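PDB 4AZI: beta-n-acetylhexosaminidase from Streptococcus pneumoniae, which hydrolyses terminal, non-reducing beta-linked N-acetylhexosamine residues of glycans, as a family 20 glycoside hydrolase. Local coordinates for residues 150-153 against 154-157; 183-186 against 187-191. The protein carries 2 engineered substitutions. All coordinates share one frame; numbering follows the deposited sequence.

Contact 1 (150-153 against 154-157)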
ATOM      1  N   LEU A 150      11.678 -13.327 -16.179  1.00 17.80           N
ATOM      2  CA  LEU A 150      10.679 -14.364 -15.881  1.00 17.98           C
ATOM      3  C   LEU A 150      11.080 -15.776 -16.321  1.00 18.84           C
ATOM      4  O   LEU A 150      10.439 -16.763 -15.939  1.00 19.60           O
ATOM      5  CB  LEU A 150       9.326 -13.982 -16.488  1.00 17.55           C
ATOM      6  CG  LEU A 150       8.657 -12.716 -15.946  1.00 16.99           C
ATOM      7  CD1 LEU A 150       7.432 -12.393 -16.776  1.00 16.37           C
ATOM      8  CD2 LEU A 150       8.306 -12.857 -14.469  1.00 17.28           C
ATOM      9  N   LYS A 151      12.137 -15.869 -17.123  1.00 19.35           N
ATOM     10  CA  LYS A 151      12.649 -17.156 -17.591  1.00 19.66           C
ATOM     11  C   LYS A 151      13.777 -17.658 -16.699  1.00 19.35           C
ATOM     12  O   LYS A 151      14.246 -18.781 -16.861  1.00 20.09           O
ATOM     13  CB  LYS A 151      13.165 -17.041 -19.023  1.00 20.41           C
ATOM     14  CG  LYS A 151      12.104 -16.779 -20.081  1.00 21.43           C
ATOM     15  CD  LYS A 151      12.763 -16.527 -21.432  1.00 22.21           C
ATOM     16  CE  LYS A 151      13.664 -15.302 -21.387  1.00 23.11           C
ATOM     17  NZ  LYS A 151      14.796 -15.413 -22.347  1.00 24.28           N
ATOM     18  N   ASN A 152      14.222 -16.821 -15.769  1.00 18.65           N
ATOM     19  CA  ASN A 152      15.271 -17.216 -14.841  1.00 18.30           C
ATOM     20  C   ASN A 152      14.712 -17.898 -13.581  1.00 18.50           C
ATOM     21  O   ASN A 152      14.445 -17.236 -12.574  1.00 17.93           O
ATOM     22  CB  ASN A 152      16.162 -16.024 -14.472  1.00 17.79           C
ATOM     23  CG  ASN A 152      17.367 -16.440 -13.649  1.00 17.71           C
ATOM     24  OD1 ASN A 152      17.424 -17.560 -13.140  1.00 17.67           O
ATOM     25  ND2 ASN A 152      18.341 -15.545 -13.517  1.00 17.26           N
ATOM     26  N   GLU A 153      14.562 -19.220 -13.653  1.00 18.58           N
ATOM     27  CA  GLU A 153      14.054 -20.041 -12.542  1.00 19.14           C
ATOM     28  C   GLU A 153      14.769 -19.814 -11.207  1.00 18.32           C
ATOM     29  O   GLU A 153      14.123 -19.698 -10.166  1.00 18.17           O
ATOM     30  CB  GLU A 153      14.122 -21.528 -12.897  1.00 20.42           C
ATOM     31  CG  GLU A 153      12.865 -22.095 -13.537  1.00 22.30           C
ATOM     32  CD  GLU A 153      12.629 -23.548 -13.146  0.75 22.95           C
ATOM     33  OE1 GLU A 153      13.403 -24.420 -13.594  0.75 23.94           O
ATOM     34  OE2 GLU A 153      11.670 -23.821 -12.388  0.75 23.19           O
ATOM     35  N   GLU A 154      16.096 -19.768 -11.242  1.00 17.72           N
ATOM     36  CA  GLU A 154      16.898 -19.542 -10.035  1.00 17.18           C
ATOM     37  C   GLU A 154      16.519 -18.249  -9.312  1.00 16.57           C
ATOM     38  O   GLU A 154      16.361 -18.239  -8.089  1.00 16.88           O
ATOM     39  CB  GLU A 154      18.377 -19.528 -10.396  1.00 17.16           C
ATOM     40  CG  GLU A 154      19.327 -19.326  -9.225  1.00 17.08           C
ATOM     41  CD  GLU A 154      20.771 -19.505  -9.645  1.00 17.47           C
ATOM     42  OE1 GLU A 154      21.155 -18.966 -10.706  1.00 17.69           O
ATOM     43  OE2 GLU A 154      21.516 -20.194  -8.926  0.75 17.51           O
ATOM     44  N   ALA A 155      16.366 -17.171 -10.074  1.00 15.87           N
ATOM     45  CA  ALA A 155      15.957 -15.884  -9.531  1.00 15.41           C
ATOM     46  C   ALA A 155      14.505 -15.910  -9.037  1.00 15.22           C
ATOM     47  O   ALA A 155      14.209 -15.425  -7.938  1.00 14.42           O
ATOM     48  CB  ALA A 155      16.164 -14.779 -10.558  1.00 15.56           C
ATOM     49  N   MET A 156      13.625 -16.473  -9.866  1.00 15.16           N
ATOM     50  CA  MET A 156      12.200 -16.652  -9.569  1.00 15.70           C
ATOM     51  C   MET A 156      11.975 -17.535  -8.337  1.00 15.08           C
ATOM     52  O   MET A 156      11.144 -17.220  -7.484  1.00 14.42           O
ATOM     53  CB  MET A 156      11.483 -17.283 -10.774  1.00 16.59           C
ATOM     54  CG  MET A 156      11.488 -16.430 -12.033  1.00 18.20           C
ATOM     55  SD  MET A 156      10.052 -15.351 -12.144  1.00 20.88           S
ATOM     56  CE  MET A 156       8.897 -16.456 -12.952  1.00 19.89           C
ATOM     57  N   ASN A 157      12.719 -18.639  -8.245  1.00 14.62           N
ATOM     58  CA  ASN A 157      12.605 -19.512  -7.080  1.00 14.57           C
ATOM     59  C   ASN A 157      13.033 -18.776  -5.826  1.00 13.96           C
ATOM     60  O   ASN A 157      12.386 -18.886  -4.783  1.00 13.68           O
ATOM     61  CB  ASN A 157      13.380 -20.818  -7.264  1.00 14.94           C
ATOM     62  CG  ASN A 157      12.671 -21.790  -8.194  1.00 15.49           C
ATOM     63  OD1 ASN A 157      11.468 -21.695  -8.399  1.00 15.40           O
ATOM     64  ND2 ASN A 157      13.417 -22.737  -8.751  1.00 16.05           N
TER
HETATM   65  O   HOH W   1      20.881 -17.350 -12.572  1.00 16.93           O
HETATM   66  O   HOH W   2      17.828 -20.224 -13.762  1.00 28.35           O
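Asn152 meets Ala155 through its side-chain oxygen: Ala155 N donates to Asn152 OD1 over 3.3 Å, at 166° about the hydrogen. Asn152 holds CG anti to the backbone N (chi1 -173°), beside its own carbonyl carbon, which lets OD1 reach Ala155 N; the N-H arrives from above the amide plane, and Ala155 CB lies 3.7 Å from Asn152 CG. The other end of that amide is held by Asn135 O, to which Asn152 ND2 donates.

Two waters extend the polar network. One donates to Asn152 OD1 and accepts from Glu154 N, so this N-H of the first turn is also satisfied; the other joins Asn152 ND2 to Glu154 OE1.

Backbone bonding follows at once, with Met156 N to Asn152 O at 2.9 Å and Asn157 N to Glu153 O at 2.6 Å, both spaced i to i+4.

Apolar packing lies on another side of the turn. Met156, bent at chi2 and chi3, lays SD 3.8 Å from Leu150 CD2, its chain slanting across the leucine; Phe206 packs on Leu150 and Tyr209 on Met156, both from helix 203-219. The whole is an asparagine N-cap, opening helix 153-170 of the catalytic TIM barrel.

Contact 2 (183-186 against 187-191). With OAN (O-(2-acetamido-2-deoxy D-glucopyranosylidene) amino-N-phenylcarbamate), chain C; EDO (1,2-ethanediol), chain F.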
ATOM      1  N   GLU A 183       4.082  -1.648 -13.702  1.00  9.85           N
ATOM      2  CA  GLU A 183       5.148  -1.143 -14.566  1.00 10.51           C
ATOM      3  C   GLU A 183       6.329  -2.100 -14.798  1.00 10.90           C
ATOM      4  O   GLU A 183       7.476  -1.759 -14.492  1.00 10.91           O
ATOM      5  CB  GLU A 183       5.667   0.181 -14.010  1.00 10.50           C
ATOM      6  CG  GLU A 183       4.625   1.273 -13.786  1.00 10.61           C
ATOM      7  CD  GLU A 183       5.262   2.507 -13.181  1.00 10.86           C
ATOM      8  OE1 GLU A 183       5.947   2.364 -12.150  1.00 11.02           O
ATOM      9  OE2 GLU A 183       5.117   3.612 -13.741  1.00 11.11           O
ATOM     10  N   TYR A 184       6.047  -3.278 -15.351  1.00 11.23           N
ATOM     11  CA  TYR A 184       7.073  -4.286 -15.601  1.00 11.72           C
ATOM     12  C   TYR A 184       8.143  -3.723 -16.542  1.00 12.35           C
ATOM     13  O   TYR A 184       7.815  -3.305 -17.663  1.00 12.31           O
ATOM     14  CB  TYR A 184       6.450  -5.554 -16.222  1.00 11.72           C
ATOM     15  CG  TYR A 184       7.454  -6.668 -16.438  1.00 11.88           C
ATOM     16  CD1 TYR A 184       7.716  -7.601 -15.431  1.00 11.75           C
ATOM     17  CD2 TYR A 184       8.158  -6.775 -17.643  1.00 11.96           C
ATOM     18  CE1 TYR A 184       8.650  -8.613 -15.619  1.00 12.19           C
ATOM     19  CE2 TYR A 184       9.095  -7.780 -17.840  1.00 12.19           C
ATOM     20  CZ  TYR A 184       9.335  -8.699 -16.832  1.00 12.18           C
ATOM     21  OH  TYR A 184      10.270  -9.693 -17.022  1.00 12.39           O
ATOM     22  N   ALA A 185       9.402  -3.706 -16.080  1.00 12.54           N
ATOM     23  CA  ALA A 185      10.560  -3.322 -16.906  1.00 12.85           C
ATOM     24  C   ALA A 185      10.434  -1.957 -17.578  1.00 13.27           C
ATOM     25  O   ALA A 185      10.978  -1.745 -18.670  1.00 13.15           O
ATOM     26  CB  ALA A 185      10.864  -4.399 -17.955  1.00 12.35           C
ATOM     27  N   ASN A 186       9.745  -1.020 -16.932  1.00 14.08           N
ATOM     28  CA  ASN A 186       9.568   0.289 -17.550  1.00 14.64           C
ATOM     29  C   ASN A 186      10.900   0.926 -17.965  1.00 14.83           C
ATOM     30  O   ASN A 186      10.977   1.594 -18.991  1.00 14.65           O
ATOM     31  CB  ASN A 186       8.730   1.236 -16.685  1.00 15.00           C
ATOM     32  CG  ASN A 186       9.285   1.433 -15.286  1.00 15.17           C
ATOM     33  OD1 ASN A 186      10.251   0.785 -14.869  1.00 15.73           O
ATOM     34  ND2 ASN A 186       8.648   2.327 -14.536  1.00 15.64           N
ATOM     35  N   ASP A 187      11.944   0.667 -17.181  1.00 15.01           N
ATOM     36  CA  ASP A 187      13.258   1.271 -17.403  1.00 15.36           C
ATOM     37  C   ASP A 187      13.984   0.720 -18.629  1.00 15.55           C
ATOM     38  O   ASP A 187      14.933   1.336 -19.119  1.00 15.85           O
ATOM     39  CB  ASP A 187      14.129   1.121 -16.148  1.00 15.47           C
ATOM     40  CG  ASP A 187      14.665  -0.289 -15.958  1.00 15.32           C
ATOM     41  OD1 ASP A 187      13.883  -1.276 -15.986  1.00 15.91           O
ATOM     42  OD2 ASP A 187      15.888  -0.410 -15.763  1.00 15.53           O
ATOM     43  N   ALA A 188      13.532  -0.428 -19.122  1.00 15.25           N
ATOM     44  CA  ALA A 188      14.230  -1.156 -20.175  1.00 15.00           C
ATOM     45  C   ALA A 188      13.398  -1.282 -21.442  1.00 15.12           C
ATOM     46  O   ALA A 188      13.814  -1.943 -22.381  1.00 14.91           O
ATOM     47  CB  ALA A 188      14.629  -2.540 -19.672  1.00 14.80           C
ATOM     48  N   THR A 189      12.219  -0.656 -21.456  1.00 15.00           N
ATOM     49  CA  THR A 189      11.294  -0.756 -22.586  1.00 14.95           C
ATOM     50  C   THR A 189      10.614   0.578 -22.896  1.00 14.98           C
ATOM     51  O   THR A 189       9.639   0.606 -23.633  1.00 15.00           O
ATOM     52  CB  THR A 189      10.170  -1.774 -22.297  1.00 14.95           C
ATOM     53  OG1 THR A 189       9.416  -1.331 -21.162  1.00 14.36           O
ATOM     54  CG2 THR A 189      10.725  -3.184 -22.042  1.00 14.96           C
ATOM     55  N   SER A 190      11.139   1.668 -22.336  1.00 14.99           N
ATOM     56  CA  SER A 190      10.471   2.990 -22.322  1.00 14.67           C
ATOM     57  C   SER A 190       8.994   2.908 -21.928  1.00 14.07           C
ATOM     58  O   SER A 190       8.118   3.440 -22.610  1.00 13.75           O
ATOM     59  CB  SER A 190      10.666   3.764 -23.632  1.00 15.00           C
ATOM     60  OG  SER A 190      12.005   3.674 -24.074  1.00 15.45           O
ATOM     61  N   ALA A 191       8.744   2.234 -20.807  1.00 13.39           N
ATOM     62  CA  ALA A 191       7.410   2.104 -20.235  1.00 13.33           C
ATOM     63  C   ALA A 191       6.430   1.448 -21.205  1.00 13.38           C
ATOM     64  O   ALA A 191       5.319   1.937 -21.393  1.00 13.09           O
ATOM     65  CB  ALA A 191       6.884   3.454 -19.737  1.00 13.15           C
TER
HETATM   66  CAH OAN C2038       1.400   1.885  -9.342  1.00 10.13           C
HETATM   67  CAG OAN C2038       2.160   3.214  -9.468  1.00 10.25           C
HETATM   68  OAN OAN C2038       1.615   4.265  -9.163  1.00 10.06           O
HETATM   69  NAI OAN C2038       3.408   3.118  -9.931  1.00 10.69           N
HETATM   70  CAB OAN C2038       4.327   4.260 -10.122  1.00 11.33           C
HETATM   71  CAC OAN C2038       5.012   4.595  -8.795  1.00 11.22           C
HETATM   72  OAJ OAN C2038       6.128   3.716  -8.603  1.00 11.11           O
HETATM   73  CAD OAN C2038       5.486   6.041  -8.768  1.00 11.61           C
HETATM   74  OAK OAN C2038       6.129   6.256  -7.520  1.00 11.78           O
HETATM   75  CAE OAN C2038       4.272   6.975  -8.891  1.00 11.69           C
HETATM   76  CAF OAN C2038       4.613   8.468  -8.928  1.00 12.02           C
HETATM   77  OAM OAN C2038       5.357   8.781 -10.110  1.00 12.22           O
HETATM   78  OAL OAN C2038       3.450   6.679 -10.052  1.00 11.82           O
HETATM   79  CAA OAN C2038       3.613   5.494 -10.715  1.00 11.89           C
HETATM   80  NAY OAN C2038       3.109   5.422 -11.928  1.00 13.01           N
HETATM   81  OAQ OAN C2038       2.496   6.549 -12.390  1.00 14.48           O
HETATM   82  CAP OAN C2038       2.580   6.723 -13.742  1.00 14.97           C
HETATM   83  OAR OAN C2038       2.000   7.673 -14.272  1.00 14.75           O
HETATM   84  NAO OAN C2038       3.314   5.828 -14.422  1.00 16.09           N
HETATM   85  CAS OAN C2038       3.480   5.807 -15.753  1.00 17.22           C
HETATM   86  CAT OAN C2038       3.231   4.609 -16.424  1.00 17.14           C
HETATM   87  CAU OAN C2038       3.391   4.526 -17.807  1.00 17.41           C
HETATM   88  CAV OAN C2038       3.801   5.645 -18.529  1.00 17.79           C
HETATM   89  CAW OAN C2038       4.056   6.852 -17.864  1.00 17.97           C
HETATM   90  CAX OAN C2038       3.900   6.935 -16.477  1.00 17.48           C
HETATM   91  C1  EDO F2041       7.592   5.926 -13.030  1.00 17.39           C
HETATM   92  O1  EDO F2041       6.216   5.855 -12.636  1.00 17.23           O
HETATM   93  C2  EDO F2041       8.465   5.236 -11.982  1.00 17.59           C
HETATM   94  O2  EDO F2041       8.277   3.822 -12.054  1.00 17.85           O
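Chi1 of Thr189 (62°) sets OG1 between its backbone N and carbonyl carbon, which turns the hydroxyl back to Ala185 O, and a chi1 of 56° puts the Asn186 amide in the equivalent place, with ND2 reaching a bound 1,2-ethanediol. Thr189 OG1 donates to Ala185 O over 3.0 Å. The same oxygen takes Ala188 N at 2.9 Å, and the two donors come from opposite faces of the carbonyl plane, each 52° out of it, so one buried acceptor is gripped from both sides. Thr189 OG1 in turn accepts from Gln192 N, linking the short helix to the residue that follows Ala191.

The bond that closes the segment differs in approach: Ala191 N reaches Asn186 O over 2.9 Å in the carbonyl plane, on a lone pair. This i to i+5 bond follows the positive phi of Ser190 and curls the chain back, bringing Ala191 CB to 4.0 Å from CAV on the phenyl ring of the inhibitor.

Asp187 OD1 is bonded to Ser144 OG and Thr146 OG1, and OD2 to Lys145 N, which ties the turn to the loop region around strand 143-144.

At the pocket end, Glu183 OE2 accepts from the carbamate nitrogen NAO of the inhibitor over 2.9 Å, while OE1 is bonded to His120 NE2. The ethanediol, probably from the crystallisation liquor, donates from O1 to Glu183 OE2 and from O2 to Glu183 OE1, and Asn186 ND2 donates to that O2 over 2.9 Å. A type II beta turn from Glu183 to Asn186 thus leads from the Asp182-Glu183 pair, the Asp-Glu signature of family 20 active sites, into the short, weakly bonded helix 186-189, after which Ala191 borders the phenyl ring.

In the fold
The two contacts follow each other along the chain, contact 1 opening helix 153-170 and contact 2 lying beyond strand 176-180, to which that helix leads in the beta-alpha barrel. Their centres are 19 Å apart, yet they touch directly: Leu150 CG packs 3.6 Å from Tyr184 OH, so a leucine two residues before the N-cap meets the hydroxyl end of Tyr184, in the turn after Glu183. Contact 2 lies at the active site and supplies Glu183 and Ala191 to the inhibitor pocket. Contact 1 stands farther out; the nearby ligand there is bicine, about 9 Å from the side chain of Asn157. Met148 bridges them too: its side chain touches Ala155 and Met156, and its O takes a weak hydrogen bond from Tyr184 OH.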